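Local coordinates for protein putative esterase (Bacteroides intestinalis DSM 17393, PDB 5VOL) that probably hydrolyses ferulate esters on arabinoxylan, as a calcium-binding carbohydrate esterase of family 1 with an alpha/beta-hydrolase fold, at residues C[220-225]-C[247-252]; C[161-166]-C[255-260]. All coordinates share one frame; numbering follows the deposited sequence.

Contact 1 (C[220-225]-C[247-252]). With CA (calcium ion), chain Q.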
loop_
_atom_site.group_PDB
_atom_site.type_symbol
_atom_site.label_atom_id
_atom_site.label_comp_id
_atom_site.label_asym_id
_atom_site.label_seq_id
_atom_site.Cartn_x
_atom_site.Cartn_y
_atom_site.Cartn_z
ATOM N N GLY C 220 -15.237 -2.757 4.711
ATOM C CA GLY C 220 -14.964 -3.425 3.449
ATOM C C GLY C 220 -16.106 -3.405 2.454
ATOM O O GLY C 220 -17.272 -3.338 2.839
ATOM N N ASP C 221 -15.784 -3.515 1.169
ATOM C CA ASP C 221 -16.821 -3.429 0.149
ATOM C C ASP C 221 -17.781 -4.624 0.202
ATOM O O ASP C 221 -18.920 -4.515 -0.255
ATOM C CB ASP C 221 -16.208 -3.257 -1.264
ATOM C CG ASP C 221 -15.436 -4.478 -1.765
ATOM O OD1 ASP C 221 -14.963 -5.304 -0.963
ATOM O OD2 ASP C 221 -15.276 -4.578 -3.009
ATOM N N ASP C 222 -17.354 -5.735 0.792
ATOM C CA ASP C 222 -18.214 -6.917 0.855
ATOM C C ASP C 222 -18.827 -7.148 2.246
ATOM O O ASP C 222 -19.371 -8.213 2.517
ATOM C CB ASP C 222 -17.440 -8.168 0.424
ATOM C CG ASP C 222 -16.810 -8.021 -0.948
ATOM O OD1 ASP C 222 -17.517 -7.614 -1.900
ATOM O OD2 ASP C 222 -15.595 -8.295 -1.062
ATOM N N ASP C 223 -18.752 -6.141 3.107
ATOM C CA ASP C 223 -19.272 -6.234 4.466
ATOM C C ASP C 223 -20.775 -5.971 4.554
ATOM O O ASP C 223 -21.272 -5.019 3.958
ATOM C CB ASP C 223 -18.532 -5.236 5.368
ATOM C CG ASP C 223 -18.625 -5.594 6.822
ATOM O OD1 ASP C 223 -19.748 -5.562 7.377
ATOM O OD2 ASP C 223 -17.573 -5.893 7.427
ATOM N N PHE C 224 -21.493 -6.793 5.321
ATOM C CA PHE C 224 -22.937 -6.601 5.493
ATOM C C PHE C 224 -23.244 -5.325 6.277
ATOM O O PHE C 224 -24.365 -4.838 6.241
ATOM C CB PHE C 224 -23.579 -7.829 6.163
ATOM C CG PHE C 224 -23.374 -7.907 7.657
ATOM C CD1 PHE C 224 -22.106 -7.996 8.196
ATOM C CD2 PHE C 224 -24.461 -7.935 8.518
ATOM C CE1 PHE C 224 -21.913 -8.084 9.574
ATOM C CE2 PHE C 224 -24.277 -8.026 9.897
ATOM C CZ PHE C 224 -22.995 -8.095 10.423
ATOM N N LEU C 225 -22.240 -4.753 6.945
ATOM C CA LEU C 225 -22.435 -3.489 7.648
ATOM C C LEU C 225 -21.988 -2.260 6.840
ATOM O O LEU C 225 -21.993 -1.146 7.364
ATOM C CB LEU C 225 -21.711 -3.513 9.003
ATOM C CG LEU C 225 -22.418 -4.315 10.099
ATOM C CD1 LEU C 225 -21.547 -4.493 11.340
ATOM C CD2 LEU C 225 -23.718 -3.614 10.472
ATOM N N VAL C 247 -13.226 2.516 2.149
ATOM C CA VAL C 247 -13.845 1.243 1.831
ATOM C C VAL C 247 -12.759 0.471 1.102
ATOM O O VAL C 247 -12.403 0.820 -0.019
ATOM C CB VAL C 247 -15.097 1.403 0.961
ATOM C CG1 VAL C 247 -15.663 0.026 0.562
ATOM C CG2 VAL C 247 -16.150 2.272 1.681
ATOM N N ARG C 248 -12.188 -0.522 1.778
ATOM C CA ARG C 248 -11.151 -1.352 1.186
ATOM C C ARG C 248 -11.737 -2.685 0.738
ATOM O O ARG C 248 -12.891 -2.986 1.049
ATOM C CB ARG C 248 -10.018 -1.564 2.181
ATOM C CG ARG C 248 -9.437 -0.237 2.678
ATOM C CD ARG C 248 -8.282 -0.458 3.641
ATOM N NE ARG C 248 -8.707 -0.890 4.970
ATOM C CZ ARG C 248 -8.420 -2.066 5.517
ATOM N NH1 ARG C 248 -7.733 -2.977 4.844
ATOM N NH2 ARG C 248 -8.824 -2.338 6.751
ATOM N N ASP C 249 -10.958 -3.474 0.003
ATOM C CA ASP C 249 -11.401 -4.818 -0.363
ATOM C C ASP C 249 -11.608 -5.688 0.893
ATOM O O ASP C 249 -10.751 -5.744 1.771
ATOM C CB ASP C 249 -10.393 -5.486 -1.298
ATOM C CG ASP C 249 -10.924 -6.790 -1.908
ATOM O OD1 ASP C 249 -12.149 -6.903 -2.141
ATOM O OD2 ASP C 249 -10.113 -7.696 -2.165
ATOM N N GLY C 250 -12.742 -6.373 0.963
ATOM C CA GLY C 250 -12.920 -7.385 1.984
ATOM C C GLY C 250 -14.254 -7.377 2.700
ATOM O O GLY C 250 -15.118 -6.544 2.449
ATOM N N GLY C 251 -14.406 -8.312 3.628
ATOM C CA GLY C 251 -15.639 -8.423 4.381
ATOM C C GLY C 251 -15.449 -8.356 5.881
ATOM O O GLY C 251 -14.510 -7.738 6.387
ATOM N N HIS C 252 -16.368 -9.000 6.592
ATOM C CA HIS C 252 -16.427 -8.946 8.042
ATOM C C HIS C 252 -15.468 -9.993 8.568
ATOM O O HIS C 252 -15.899 -11.025 9.076
ATOM C CB HIS C 252 -17.865 -9.221 8.536
ATOM C CG HIS C 252 -18.241 -8.486 9.784
ATOM N ND1 HIS C 252 -18.352 -7.115 9.835
ATOM C CD2 HIS C 252 -18.567 -8.937 11.024
ATOM C CE1 HIS C 252 -18.706 -6.748 11.055
ATOM N NE2 HIS C 252 -18.854 -7.839 11.789
HETATM CA CA CA Q . -14.376 -6.840 -2.845
HETATM O O HOH W 1 -15.275 -4.895 6.625
HETATM O O HOH W 2 -16.590 -7.097 -4.243
HETATM O O HOH W 3 -13.828 -9.273 -3.341
#

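Contact 2 (C[161-166]-C[255-260])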
loop_
_atom_site.group_PDB
_atom_site.type_symbol
_atom_site.label_atom_id
_atom_site.label_comp_id
_atom_site.label_asym_id
_atom_site.label_seq_id
_atom_site.Cartn_x
_atom_site.Cartn_y
_atom_site.Cartn_z
ATOM N N ALA C 161 -13.235 3.421 13.833
ATOM C CA ALA C 161 -14.332 2.460 13.787
ATOM C C ALA C 161 -14.152 1.449 12.648
ATOM O O ALA C 161 -14.212 1.843 11.488
ATOM C CB ALA C 161 -15.643 3.212 13.612
ATOM N N MET C 162 -13.940 0.164 12.969
ATOM C CA MET C 162 -13.737 -0.876 11.944
ATOM C C MET C 162 -14.983 -1.712 11.720
ATOM O O MET C 162 -15.470 -2.319 12.674
ATOM C CB MET C 162 -12.613 -1.842 12.333
ATOM C CG MET C 162 -11.328 -1.204 12.833
ATOM S SD MET C 162 -10.315 -2.499 13.565
ATOM C CE MET C 162 -8.948 -1.509 14.150
ATOM N N SER C 163 -15.465 -1.767 10.477
ATOM C CA SER C 163 -16.614 -2.597 10.119
ATOM C C SER C 163 -17.722 -2.444 11.160
ATOM O O SER C 163 -18.268 -3.442 11.647
ATOM C CB SER C 163 -16.198 -4.060 10.017
ATOM O OG SER C 163 -14.975 -4.213 9.310
ATOM N N ALA C 164 -18.014 -1.198 11.523
ATOM C CA ALA C 164 -18.678 -0.904 12.794
ATOM C C ALA C 164 -20.167 -1.206 12.773
ATOM O O ALA C 164 -20.826 -1.037 11.757
ATOM C CB ALA C 164 -18.458 0.552 13.179
ATOM N N LEU C 165 -20.688 -1.649 13.911
ATOM C CA LEU C 165 -22.134 -1.791 14.077
ATOM C C LEU C 165 -22.714 -0.424 14.436
ATOM O O LEU C 165 -23.014 -0.156 15.597
ATOM C CB LEU C 165 -22.455 -2.819 15.156
ATOM C CG LEU C 165 -23.919 -3.181 15.418
ATOM C CD1 LEU C 165 -24.503 -3.950 14.227
ATOM C CD2 LEU C 165 -24.033 -3.999 16.711
ATOM N N MET C 166 -22.815 0.453 13.438
ATOM C CA MET C 166 -23.259 1.830 13.651
ATOM C C MET C 166 -24.742 1.851 14.012
ATOM O O MET C 166 -25.215 2.741 14.709
ATOM C CB MET C 166 -23.014 2.668 12.399
ATOM C CG MET C 166 -21.532 2.889 12.067
ATOM S SD MET C 166 -20.592 3.557 13.461
ATOM C CE MET C 166 -19.118 4.184 12.601
ATOM N N GLU C 255 -8.761 -10.602 8.534
ATOM C CA GLU C 255 -7.760 -9.982 7.668
ATOM C C GLU C 255 -8.064 -8.498 7.546
ATOM O O GLU C 255 -7.154 -7.677 7.489
ATOM C CB GLU C 255 -7.710 -10.635 6.280
ATOM C CG GLU C 255 -6.922 -11.935 6.241
ATOM C CD GLU C 255 -5.468 -11.769 6.659
ATOM O OE1 GLU C 255 -4.678 -11.132 5.915
ATOM O OE2 GLU C 255 -5.101 -12.272 7.749
ATOM N N TYR C 256 -9.346 -8.144 7.511
ATOM C CA TYR C 256 -9.718 -6.739 7.452
ATOM C C TYR C 256 -9.309 -5.982 8.731
ATOM O O TYR C 256 -8.876 -4.839 8.669
ATOM C CB TYR C 256 -11.229 -6.571 7.224
ATOM C CG TYR C 256 -11.552 -5.239 6.587
ATOM C CD1 TYR C 256 -11.451 -5.070 5.202
ATOM C CD2 TYR C 256 -11.913 -4.139 7.358
ATOM C CE1 TYR C 256 -11.720 -3.841 4.599
ATOM C CE2 TYR C 256 -12.182 -2.900 6.758
ATOM C CZ TYR C 256 -12.082 -2.764 5.379
ATOM O OH TYR C 256 -12.351 -1.554 4.764
ATOM N N TRP C 257 -9.445 -6.630 9.881
ATOM C CA TRP C 257 -9.283 -5.946 11.166
ATOM C C TRP C 257 -7.811 -5.905 11.550
ATOM O O TRP C 257 -7.334 -4.905 12.071
ATOM C CB TRP C 257 -10.145 -6.631 12.245
ATOM C CG TRP C 257 -11.595 -6.553 11.864
ATOM C CD1 TRP C 257 -12.221 -5.497 11.254
ATOM C CD2 TRP C 257 -12.588 -7.586 11.986
ATOM N NE1 TRP C 257 -13.534 -5.810 11.000
ATOM C CE2 TRP C 257 -13.786 -7.083 11.441
ATOM C CE3 TRP C 257 -12.579 -8.882 12.503
ATOM C CZ2 TRP C 257 -14.972 -7.834 11.402
ATOM C CZ3 TRP C 257 -13.764 -9.629 12.470
ATOM C CH2 TRP C 257 -14.934 -9.101 11.926
ATOM N N HIS C 258 -7.071 -6.963 11.237
ATOM C CA HIS C 258 -5.620 -6.904 11.422
ATOM C C HIS C 258 -4.965 -5.821 10.530
ATOM O O HIS C 258 -4.152 -5.014 10.994
ATOM C CB HIS C 258 -4.990 -8.273 11.138
ATOM C CG HIS C 258 -3.527 -8.208 10.831
ATOM N ND1 HIS C 258 -3.030 -8.194 9.541
ATOM C CD2 HIS C 258 -2.446 -8.155 11.643
ATOM C CE1 HIS C 258 -1.716 -8.114 9.574
ATOM N NE2 HIS C 258 -1.333 -8.097 10.841
ATOM N N SER C 259 -5.315 -5.801 9.249
ATOM C CA SER C 259 -4.749 -4.808 8.348
ATOM C C SER C 259 -5.199 -3.390 8.750
ATOM O O SER C 259 -4.465 -2.426 8.554
ATOM C CB SER C 259 -5.122 -5.123 6.892
ATOM O OG SER C 259 -6.517 -5.040 6.690
ATOM N N ALA C 260 -6.386 -3.272 9.355
ATOM C CA ALA C 260 -6.871 -1.980 9.831
ATOM C C ALA C 260 -5.942 -1.374 10.885
ATOM O O ALA C 260 -5.798 -0.152 10.975
ATOM C CB ALA C 260 -8.317 -2.122 10.404
#

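Contact 1 (C[220-225]-C[247-252])
Asp221, Asp222 and Asp249 close on a calcium ion at one end of this pair of loops, while Asp223 and His252 meet at the other in what fits the acid-histidine half of an alpha/beta-hydrolase Ser-His-Asp triad. Asp221 chelates the metal with both carboxylate oxygens, OD1 lying 2.5 Å from the calcium. Asp249 OD1 makes a 2.3 Å bond to the ion, Asp222 gives OD2, and two waters and Gln244 of a second subunit complete the shell, so the site bridges two chains. One of these waters also donates to Asp222 OD1. His252 ND1 donates to Asp223 OD2 over 2.8 Å, on the syn side of the carboxylate and almost in the ring plane. With CG anti to the backbone N (chi1 -159°), Asp223 brings its carboxylate to the imidazole with the two planes 75° apart. On the far side of the ring NE2 is hydrogen-bonded to Ser139, which sits on a probable nucleophile elbow. Phe224 sets CE1 over the centre of the His252 ring in an edge-to-face pair with planes at 84°, and Leu225 CD1 packs near CE1 of the same ring. The second shell is backbone. Gly250 N reaches Asp221 OD1, a metal ligand, at 3.1 Å; the type I turn from Gly220 to Asp223 presents Asp221 N to Arg248 O and Asp222 N to Gly250 O. A side chain on Gly220 would run into Gly250 O, and the backbone angles of Gly250 themselves call for glycine. Asp223 has two more donors: a water donates to OD2 while bridging Gly220 N and Gly251 O, and in an Asx turn Leu225 N donates to the anti lone pair of OD1 at 2.7 Å.

Contact 2 (C[161-166]-C[255-260])
In this alpha/beta-hydrolase fold, the C-terminal end of strand 158-162 and the loop that follows it meet helix 254-271, the helix that comes just after the probable catalytic histidine. Ser163 and Trp257 carry the polar part of the contact: the indole NE1 donates to Ser163 OG over 2.7 Å, with an N-H...O angle of 159°. The hydroxyl lies at the rim of the indole, 12° out of its plane, and Ser163 CB also lies at the indole edge, near its plane, 3.3 Å from Trp257 NE1. Beside this bond, Ser163 OG also approaches Tyr256 CD2 at 3.6 Å, obliquely to that ring. Met162 supplies the apolar part. Its CB packs 3.8 Å from Trp257 CD1, and the chain runs extended beyond CG to lay SD and CE against the methyl of Ala260, one turn further along the helix. The sulfur stands obliquely to the five-membered ring of Trp257, 5.1 Å from its centroid, a Met-aromatic contact. Trp60 adds a further aromatic neighbour to both Met162 and Trp257, and His252 meets the indole edge-to-face. An alanine in place of Trp257 would probably leave Ser163 OG without its indole donor and open a gap beside Met162 CB and His252. All the touching residues are buried, so Ser163 OG gives the buried indole N-H an acceptor, and the bond probably helps to set the rotation of the indole beside the histidine.

How the contacts relate
Contact 1 is nested within the loop that contact 2 closes, and their centres lie about 9 Å apart on the same side of the chain's centre. They meet at the probable active site, where His252 CE1 of contact 1 approaches Ser163 O of contact 2 at 3.4 Å. A bound isopropanol, probably from the crystallisation liquor, lies about 4 Å (nearest atoms) from the side chains of His252 and Trp257, consistent with a pocket. Arg248 makes a second join: NH1 is probably hydrogen-bonded to Ser259 OG at 3.0 Å and NH2 to Tyr256 O, while NH2 also forms a salt bridge with Asp218. The Tyr256 side chain comes about 8 Å (nearest atoms) from a bound calcium ion.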